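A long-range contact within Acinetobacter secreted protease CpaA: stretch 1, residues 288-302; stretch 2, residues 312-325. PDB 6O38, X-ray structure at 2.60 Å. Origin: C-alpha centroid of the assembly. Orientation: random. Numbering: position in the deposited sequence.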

ATOM      1  N   ILE A 288      20.610  -2.673  -5.302  1.00 39.96           N
ATOM      2  CA  ILE A 288      21.771  -3.523  -5.064  1.00 40.58           C
ATOM      3  C   ILE A 288      21.656  -3.998  -3.620  1.00 40.99           C
ATOM      4  O   ILE A 288      21.980  -3.262  -2.683  1.00 41.31           O
ATOM      5  CB  ILE A 288      23.084  -2.779  -5.318  1.00 41.09           C
ATOM      6  CG1 ILE A 288      23.061  -2.107  -6.692  1.00 40.86           C
ATOM      7  CG2 ILE A 288      24.264  -3.732  -5.212  1.00 41.62           C
ATOM      8  CD1 ILE A 288      24.293  -1.276  -6.986  1.00 41.48           C
ATOM      9  N   ASP A 289      21.197  -5.234  -3.430  1.00 46.48           N
ATOM     10  CA  ASP A 289      20.840  -5.707  -2.103  1.00 46.91           C
ATOM     11  C   ASP A 289      22.068  -6.233  -1.360  1.00 47.58           C
ATOM     12  O   ASP A 289      23.190  -6.238  -1.872  1.00 47.80           O
ATOM     13  CB  ASP A 289      19.738  -6.765  -2.191  1.00 47.06           C
ATOM     14  CG  ASP A 289      20.118  -7.949  -3.067  1.00 47.52           C
ATOM     15  OD1 ASP A 289      21.291  -8.050  -3.482  1.00 48.00           O
ATOM     16  OD2 ASP A 289      19.233  -8.790  -3.337  1.00 47.82           O
ATOM     17  N   SER A 290      21.843  -6.685  -0.124  1.00 47.39           N
ATOM     18  CA  SER A 290      22.925  -7.039   0.789  1.00 48.23           C
ATOM     19  C   SER A 290      23.726  -8.256   0.341  1.00 48.51           C
ATOM     20  O   SER A 290      24.787  -8.517   0.917  1.00 49.27           O
ATOM     21  CB  SER A 290      22.358  -7.284   2.189  1.00 48.67           C
ATOM     22  OG  SER A 290      21.327  -8.254   2.159  1.00 48.53           O
ATOM     23  N   THR A 291      23.254  -9.002  -0.657  1.00 49.10           N
ATOM     24  CA  THR A 291      23.993 -10.145  -1.176  1.00 49.55           C
ATOM     25  C   THR A 291      24.693  -9.855  -2.498  1.00 49.39           C
ATOM     26  O   THR A 291      25.509 -10.672  -2.939  1.00 49.79           O
ATOM     27  CB  THR A 291      23.059 -11.351  -1.350  1.00 49.77           C
ATOM     28  OG1 THR A 291      21.938 -10.979  -2.161  1.00 49.06           O
ATOM     29  CG2 THR A 291      22.563 -11.838   0.003  1.00 50.64           C
ATOM     30  N   ALA A 292      24.400  -8.726  -3.132  1.00 45.33           N
ATOM     31  CA  ALA A 292      25.012  -8.364  -4.400  1.00 45.19           C
ATOM     32  C   ALA A 292      26.249  -7.498  -4.178  1.00 45.64           C
ATOM     33  O   ALA A 292      26.396  -6.827  -3.154  1.00 45.84           O
ATOM     34  CB  ALA A 292      24.010  -7.629  -5.293  1.00 44.44           C
ATOM     35  N   THR A 293      27.144  -7.526  -5.161  1.00 42.51           N
ATOM     36  CA  THR A 293      28.356  -6.721  -5.096  1.00 42.94           C
ATOM     37  C   THR A 293      28.038  -5.252  -5.345  1.00 42.64           C
ATOM     38  O   THR A 293      27.289  -4.906  -6.262  1.00 42.04           O
ATOM     39  CB  THR A 293      29.376  -7.216  -6.121  1.00 43.42           C
ATOM     40  OG1 THR A 293      29.623  -8.610  -5.910  1.00 43.88           O
ATOM     41  CG2 THR A 293      30.684  -6.449  -5.990  1.00 44.03           C
ATOM     42  N   ILE A 294      28.616  -4.388  -4.522  1.00 40.21           N
ATOM     43  CA  ILE A 294      28.425  -2.944  -4.602  1.00 39.99           C
ATOM     44  C   ILE A 294      29.691  -2.337  -5.198  1.00 40.47           C
ATOM     45  O   ILE A 294      30.786  -2.559  -4.666  1.00 41.03           O
ATOM     46  CB  ILE A 294      28.121  -2.337  -3.224  1.00 40.25           C
ATOM     47  CG1 ILE A 294      26.829  -2.929  -2.659  1.00 39.79           C
ATOM     48  CG2 ILE A 294      28.022  -0.822  -3.319  1.00 40.42           C
ATOM     49  CD1 ILE A 294      26.586  -2.589  -1.209  1.00 40.28           C
ATOM     50  N   PRO A 295      29.597  -1.578  -6.286  1.00 38.19           N
ATOM     51  CA  PRO A 295      30.793  -0.954  -6.855  1.00 38.79           C
ATOM     52  C   PRO A 295      31.230   0.261  -6.051  1.00 39.24           C
ATOM     53  O   PRO A 295      30.416   0.970  -5.455  1.00 39.14           O
ATOM     54  CB  PRO A 295      30.340  -0.551  -8.263  1.00 38.44           C
ATOM     55  CG  PRO A 295      28.874  -0.308  -8.117  1.00 37.71           C
ATOM     56  CD  PRO A 295      28.381  -1.262  -7.056  1.00 37.45           C
ATOM     57  N   ALA A 296      32.547   0.487  -6.039  1.00 36.65           N
ATOM     58  CA  ALA A 296      33.093   1.628  -5.309  1.00 37.08           C
ATOM     59  C   ALA A 296      32.572   2.943  -5.875  1.00 36.71           C
ATOM     60  O   ALA A 296      32.309   3.891  -5.126  1.00 36.89           O
ATOM     61  CB  ALA A 296      34.619   1.594  -5.345  1.00 37.78           C
ATOM     62  N   ILE A 297      32.415   3.017  -7.193  1.00 36.82           N
ATOM     63  CA  ILE A 297      31.785   4.151  -7.858  1.00 36.53           C
ATOM     64  C   ILE A 297      30.398   3.697  -8.290  1.00 35.83           C
ATOM     65  O   ILE A 297      30.265   2.804  -9.136  1.00 35.54           O
ATOM     66  CB  ILE A 297      32.610   4.648  -9.052  1.00 36.69           C
ATOM     67  CG1 ILE A 297      34.004   5.083  -8.592  1.00 37.30           C
ATOM     68  CG2 ILE A 297      31.891   5.788  -9.759  1.00 36.41           C
ATOM     69  CD1 ILE A 297      34.839   5.716  -9.683  1.00 37.41           C
ATOM     70  N   LEU A 298      29.367   4.304  -7.708  1.00 35.09           N
ATOM     71  CA  LEU A 298      28.004   3.891  -8.000  1.00 34.39           C
ATOM     72  C   LEU A 298      27.676   4.169  -9.467  1.00 34.11           C
ATOM     73  O   LEU A 298      28.165   5.142 -10.049  1.00 34.49           O
ATOM     74  CB  LEU A 298      27.019   4.617  -7.088  1.00 34.25           C
ATOM     75  CG  LEU A 298      27.081   4.221  -5.609  1.00 34.62           C
ATOM     76  CD1 LEU A 298      26.078   5.018  -4.790  1.00 34.62           C
ATOM     77  CD2 LEU A 298      26.851   2.727  -5.441  1.00 34.34           C
ATOM     78  N   PRO A 299      26.857   3.325 -10.092  1.00 34.95           N
ATOM     79  CA  PRO A 299      26.610   3.467 -11.529  1.00 35.00           C
ATOM     80  C   PRO A 299      25.793   4.710 -11.842  1.00 34.93           C
ATOM     81  O   PRO A 299      25.049   5.233 -11.010  1.00 34.53           O
ATOM     82  CB  PRO A 299      25.837   2.193 -11.882  1.00 34.57           C
ATOM     83  CG  PRO A 299      25.154   1.815 -10.609  1.00 33.97           C
ATOM     84  CD  PRO A 299      26.111   2.196  -9.510  1.00 34.42           C
ATOM     85  N   ASN A 300      25.953   5.185 -13.076  1.00 34.07           N
ATOM     86  CA  ASN A 300      25.179   6.324 -13.545  1.00 33.96           C
ATOM     87  C   ASN A 300      23.694   5.982 -13.554  1.00 33.39           C
ATOM     88  O   ASN A 300      23.301   4.859 -13.884  1.00 33.10           O
ATOM     89  CB  ASN A 300      25.638   6.738 -14.943  1.00 34.50           C
ATOM     90  CG  ASN A 300      27.060   7.264 -14.955  1.00 34.90           C
ATOM     91  OD1 ASN A 300      27.553   7.776 -13.951  1.00 34.87           O
ATOM     92  ND2 ASN A 300      27.728   7.138 -16.097  1.00 35.27           N
HETATM   93  N   MSE A 301      22.872   6.958 -13.182  1.00 34.18           N
HETATM   94  CA  MSE A 301      21.436   6.743 -13.041  1.00 32.93           C
HETATM   95  C   MSE A 301      20.779   6.310 -14.349  1.00 33.01           C
HETATM   96  O   MSE A 301      20.902   6.983 -15.373  1.00 33.56           O
HETATM   97  CB  MSE A 301      20.757   8.013 -12.523  1.00 34.70           C
HETATM   98  CG  MSE A 301      21.370   8.582 -11.254  1.00 35.08           C
HETATM   99 SE   MSE A 301      21.140   7.455  -9.680  0.66 35.01          SE
HETATM  100  CE  MSE A 301      19.198   7.523  -9.524  1.00 33.45           C
ATOM    101  N   THR A 302      20.090   5.169 -14.305  1.00 34.81           N
ATOM    102  CA  THR A 302      19.254   4.713 -15.409  1.00 34.90           C
ATOM    103  C   THR A 302      17.787   4.632 -15.009  1.00 33.61           C
ATOM    104  O   THR A 302      16.992   4.012 -15.726  1.00 33.80           O
ATOM    105  CB  THR A 302      19.727   3.350 -15.924  1.00 35.70           C
ATOM    106  OG1 THR A 302      19.657   2.386 -14.864  1.00 34.98           O
ATOM    107  CG2 THR A 302      21.158   3.434 -16.435  1.00 36.89           C
ATOM    108  N   THR A 312      27.735  -6.936   5.777  1.00 47.05           N
ATOM    109  CA  THR A 312      29.074  -7.414   6.102  1.00 48.01           C
ATOM    110  C   THR A 312      29.727  -8.090   4.900  1.00 47.59           C
ATOM    111  O   THR A 312      30.940  -7.969   4.695  1.00 48.09           O
ATOM    112  CB  THR A 312      29.011  -8.372   7.293  1.00 48.90           C
ATOM    113  OG1 THR A 312      28.455  -7.691   8.425  1.00 49.48           O
ATOM    114  CG2 THR A 312      30.399  -8.884   7.653  1.00 49.85           C
ATOM    115  N   SER A 313      28.936  -8.787   4.084  1.00 48.12           N
ATOM    116  CA  SER A 313      29.476  -9.555   2.970  1.00 47.91           C
ATOM    117  C   SER A 313      29.715  -8.720   1.718  1.00 47.16           C
ATOM    118  O   SER A 313      30.401  -9.192   0.806  1.00 47.27           O
ATOM    119  CB  SER A 313      28.541 -10.722   2.637  1.00 47.64           C
ATOM    120  OG  SER A 313      27.227 -10.265   2.366  1.00 47.14           O
ATOM    121  N   ASN A 314      29.174  -7.500   1.644  1.00 44.78           N
ATOM    122  CA  ASN A 314      29.422  -6.620   0.506  1.00 44.23           C
ATOM    123  C   ASN A 314      29.940  -5.256   0.947  1.00 44.59           C
ATOM    124  O   ASN A 314      29.833  -4.285   0.191  1.00 44.12           O
ATOM    125  CB  ASN A 314      28.164  -6.459  -0.356  1.00 43.15           C
ATOM    126  CG  ASN A 314      27.014  -5.789   0.385  1.00 42.79           C
ATOM    127  OD1 ASN A 314      27.155  -5.349   1.527  1.00 43.40           O
ATOM    128  ND2 ASN A 314      25.864  -5.708  -0.273  1.00 41.88           N
ATOM    129  N   TRP A 315      30.486  -5.164   2.159  1.00 40.72           N
ATOM    130  CA  TRP A 315      30.931  -3.890   2.703  1.00 41.27           C
ATOM    131  C   TRP A 315      31.968  -3.234   1.799  1.00 41.45           C
ATOM    132  O   TRP A 315      32.799  -3.899   1.175  1.00 41.70           O
ATOM    133  CB  TRP A 315      31.510  -4.085   4.105  1.00 42.44           C
ATOM    134  CG  TRP A 315      32.090  -2.835   4.689  1.00 43.24           C
ATOM    135  CD1 TRP A 315      31.405  -1.793   5.240  1.00 43.42           C
ATOM    136  CD2 TRP A 315      33.478  -2.494   4.777  1.00 44.10           C
ATOM    137  NE1 TRP A 315      32.280  -0.824   5.667  1.00 44.44           N
ATOM    138  CE2 TRP A 315      33.560  -1.231   5.394  1.00 44.78           C
ATOM    139  CE3 TRP A 315      34.661  -3.135   4.395  1.00 44.40           C
ATOM    140  CZ2 TRP A 315      34.776  -0.596   5.638  1.00 45.72           C
ATOM    141  CZ3 TRP A 315      35.868  -2.503   4.637  1.00 45.25           C
ATOM    142  CH2 TRP A 315      35.916  -1.247   5.253  1.00 45.88           C
ATOM    143  N   GLN A 316      31.912  -1.906   1.742  1.00 41.55           N
ATOM    144  CA  GLN A 316      32.829  -1.100   0.960  1.00 41.72           C
ATOM    145  C   GLN A 316      33.310   0.063   1.816  1.00 42.66           C
ATOM    146  O   GLN A 316      32.505   0.697   2.510  1.00 42.79           O
ATOM    147  CB  GLN A 316      32.150  -0.570  -0.312  1.00 40.87           C
ATOM    148  CG  GLN A 316      33.094  -0.322  -1.474  1.00 40.98           C
ATOM    149  CD  GLN A 316      33.587  -1.608  -2.106  1.00 40.90           C
ATOM    150  OE1 GLN A 316      34.687  -2.076  -1.816  1.00 41.50           O
ATOM    151  NE2 GLN A 316      32.768  -2.190  -2.975  1.00 40.34           N
ATOM    152  N   PRO A 317      34.612   0.361   1.804  1.00 39.81           N
ATOM    153  CA  PRO A 317      35.101   1.459   2.654  1.00 40.85           C
ATOM    154  C   PRO A 317      34.627   2.826   2.198  1.00 40.68           C
ATOM    155  O   PRO A 317      34.297   3.673   3.037  1.00 41.44           O
ATOM    156  CB  PRO A 317      36.626   1.316   2.557  1.00 41.45           C
ATOM    157  CG  PRO A 317      36.850   0.653   1.238  1.00 40.58           C
ATOM    158  CD  PRO A 317      35.705  -0.307   1.077  1.00 39.80           C
ATOM    159  N   THR A 318      34.584   3.071   0.890  1.00 39.13           N
ATOM    160  CA  THR A 318      34.134   4.340   0.340  1.00 38.89           C
ATOM    161  C   THR A 318      33.175   4.085  -0.812  1.00 37.63           C
ATOM    162  O   THR A 318      33.320   3.114  -1.560  1.00 37.04           O
ATOM    163  CB  THR A 318      35.307   5.208  -0.155  1.00 39.20           C
ATOM    164  OG1 THR A 318      35.919   4.587  -1.293  1.00 38.57           O
ATOM    165  CG2 THR A 318      36.349   5.397   0.937  1.00 40.42           C
ATOM    166  N   LEU A 319      32.187   4.967  -0.947  1.00 37.83           N
ATOM    167  CA  LEU A 319      31.244   4.923  -2.056  1.00 36.73           C
ATOM    168  C   LEU A 319      31.196   6.288  -2.719  1.00 36.60           C
ATOM    169  O   LEU A 319      31.105   7.314  -2.037  1.00 37.16           O
ATOM    170  CB  LEU A 319      29.841   4.515  -1.592  1.00 36.28           C
ATOM    171  CG  LEU A 319      29.641   3.064  -1.157  1.00 36.02           C
ATOM    172  CD1 LEU A 319      28.190   2.822  -0.775  1.00 35.48           C
ATOM    173  CD2 LEU A 319      30.071   2.116  -2.264  1.00 35.56           C
ATOM    174  N   GLN A 320      31.252   6.296  -4.046  1.00 36.98           N
ATOM    175  CA  GLN A 320      31.147   7.515  -4.835  1.00 36.74           C
ATOM    176  C   GLN A 320      29.745   7.585  -5.425  1.00 35.90           C
ATOM    177  O   GLN A 320      29.323   6.671  -6.142  1.00 35.35           O
ATOM    178  CB  GLN A 320      32.201   7.535  -5.943  1.00 36.88           C
ATOM    179  CG  GLN A 320      32.260   8.827  -6.746  1.00 37.09           C
ATOM    180  CD  GLN A 320      33.022   9.929  -6.032  1.00 38.21           C
ATOM    181  OE1 GLN A 320      33.593   9.714  -4.962  1.00 39.44           O
ATOM    182  NE2 GLN A 320      33.038  11.118  -6.625  1.00 38.37           N
ATOM    183  N   LEU A 321      29.024   8.661  -5.112  1.00 34.44           N
ATOM    184  CA  LEU A 321      27.693   8.848  -5.663  1.00 33.69           C
ATOM    185  C   LEU A 321      27.775   8.946  -7.187  1.00 33.14           C
ATOM    186  O   LEU A 321      28.818   9.325  -7.731  1.00 33.33           O
ATOM    187  CB  LEU A 321      27.049  10.100  -5.070  1.00 33.60           C
ATOM    188  CG  LEU A 321      26.650   9.965  -3.597  1.00 34.23           C
ATOM    189  CD1 LEU A 321      26.030  11.249  -3.071  1.00 34.09           C
ATOM    190  CD2 LEU A 321      25.700   8.791  -3.404  1.00 34.12           C
ATOM    191  N   PRO A 322      26.701   8.592  -7.898  1.00 32.88           N
ATOM    192  CA  PRO A 322      26.776   8.500  -9.363  1.00 32.67           C
ATOM    193  C   PRO A 322      27.318   9.774  -9.997  1.00 32.50           C
ATOM    194  O   PRO A 322      26.928  10.887  -9.640  1.00 32.21           O
ATOM    195  CB  PRO A 322      25.323   8.243  -9.772  1.00 32.34           C
ATOM    196  CG  PRO A 322      24.728   7.554  -8.596  1.00 32.31           C
ATOM    197  CD  PRO A 322      25.391   8.149  -7.387  1.00 32.70           C
ATOM    198  N   ALA A 323      28.228   9.594 -10.957  1.00 34.60           N
ATOM    199  CA  ALA A 323      28.864  10.737 -11.600  1.00 34.54           C
ATOM    200  C   ALA A 323      27.913  11.458 -12.542  1.00 34.20           C
ATOM    201  O   ALA A 323      28.002  12.682 -12.692  1.00 34.02           O
ATOM    202  CB  ALA A 323      30.114  10.288 -12.355  1.00 34.81           C
ATOM    203  N   GLN A 324      27.002  10.731 -13.183  1.00 35.41           N
ATOM    204  CA  GLN A 324      26.049  11.318 -14.113  1.00 35.05           C
ATOM    205  C   GLN A 324      24.638  11.057 -13.611  1.00 34.66           C
ATOM    206  O   GLN A 324      24.272   9.910 -13.333  1.00 35.29           O
ATOM    207  CB  GLN A 324      26.234  10.755 -15.524  1.00 35.73           C
ATOM    208  CG  GLN A 324      27.384  11.412 -16.269  1.00 36.28           C
ATOM    209  CD  GLN A 324      27.835  10.624 -17.482  1.00 37.45           C
ATOM    210  OE1 GLN A 324      27.045   9.917 -18.108  1.00 38.11           O
ATOM    211  NE2 GLN A 324      29.125  10.703 -17.789  1.00 37.84           N
ATOM    212  N   ALA A 325      23.853  12.123 -13.500  1.00 34.00           N
ATOM    213  CA  ALA A 325      22.493  12.040 -12.990  1.00 33.29           C
ATOM    214  C   ALA A 325      21.723  13.251 -13.487  1.00 32.57           C
ATOM    215  O   ALA A 325      22.286  14.170 -14.087  1.00 32.66           O
ATOM    216  CB  ALA A 325      22.472  11.968 -11.460  1.00 33.21           C
TER

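The two stretches run side by side in the same direction, Ala-296 lying near Leu-319 and Met-301 near Ala-325, and together they bury 909 Å². Little of this contact is regular sheet. A single bridge joins Ile-297 to Gln-320, whose CA atoms are 4.6 Å apart, and around it side chains pack on each other and on the opposing backbone, with one further backbone hydrogen bond near the far end.

At one end, stretch 1 folds into a type I turn from Asp-289 to Ala-292, closed by the backbone hydrogen bond from Ala-292 N to Asp-289 O at 3.0 Å. The turn presents several carbonyl groups to the other stretch, and Asn-314 is the bump that meets them. Its side chain, short and buried, points toward the turn and places ND2 3.1 Å from Ala-292 O in a well-aligned hydrogen bond. The same ND2 lies 3.2 Å from Ser-290 O, but there the angle is too poor for a bond. An amide suits this site because its NH2 group can face a backbone oxygen without bringing a charge into a buried place. Ile-294 packs closely beside it, its CD1 3.3 Å from Asn-314 ND2, so the amide nitrogen sits between the carbonyls of the turn and the methyl end of Ile-294.

Ile-294 fills the space between Asn-314 and Leu-319. Its branched side chain points toward stretch 2, and while CD1 reaches Asn-314, CG2 rests 3.7 Å from Leu-319 CD2. Branching at CB lets one residue touch both neighbours. The CA-to-CB bond of Leu-319 points sideways, but the end of its side chain comes nearer, bringing CD2 also to 3.4 Å from Pro-295 O. Gln-316 reaches across to the backbone here: its NE2 is 2.6 Å from Ile-294 O, a short hydrogen bond but a weak one, since the angle at the hydrogen is only 118°.

At the bridge, two backbone hydrogen bonds flank Ile-297: Gln-320 N donates to Ala-296 O, and Leu-298 N to Gln-320 O, each at 2.8 Å. Ala-296 O also receives a CA-H contact from Leu-319 CA at 3.4 Å. The backbones are thus held close, and Ile-297 CG1 lies 4.0 Å from Gln-320 CB.

Beyond the bridge, Leu-298 points toward stretch 2 and packs on two residues, with CD1 4.0 Å from Leu-321 CD2 and CB 3.9 Å from Pro-322 CD. The compact ring of Pro-322 is itself a bump: its CB approaches Pro-299 O to 3.3 Å, and its CG lies 3.7 Å from SE of Met-301, a selenomethionine. The long, flexible chain of Met-301 bends through three m rotamers, which lets SE meet the proline while CG sits 3.6 Å from Ala-325 CB; the small alanine methyl makes a close apolar contact there.

Two hydrogen bonds also join the stretches at this end. Asn-300 OD1 accepts from Gln-324 N at 3.1 Å, the oxygen of its side-chain amide meeting a backbone NH, and Met-301 N donates to Gln-324 O at 3.3 Å.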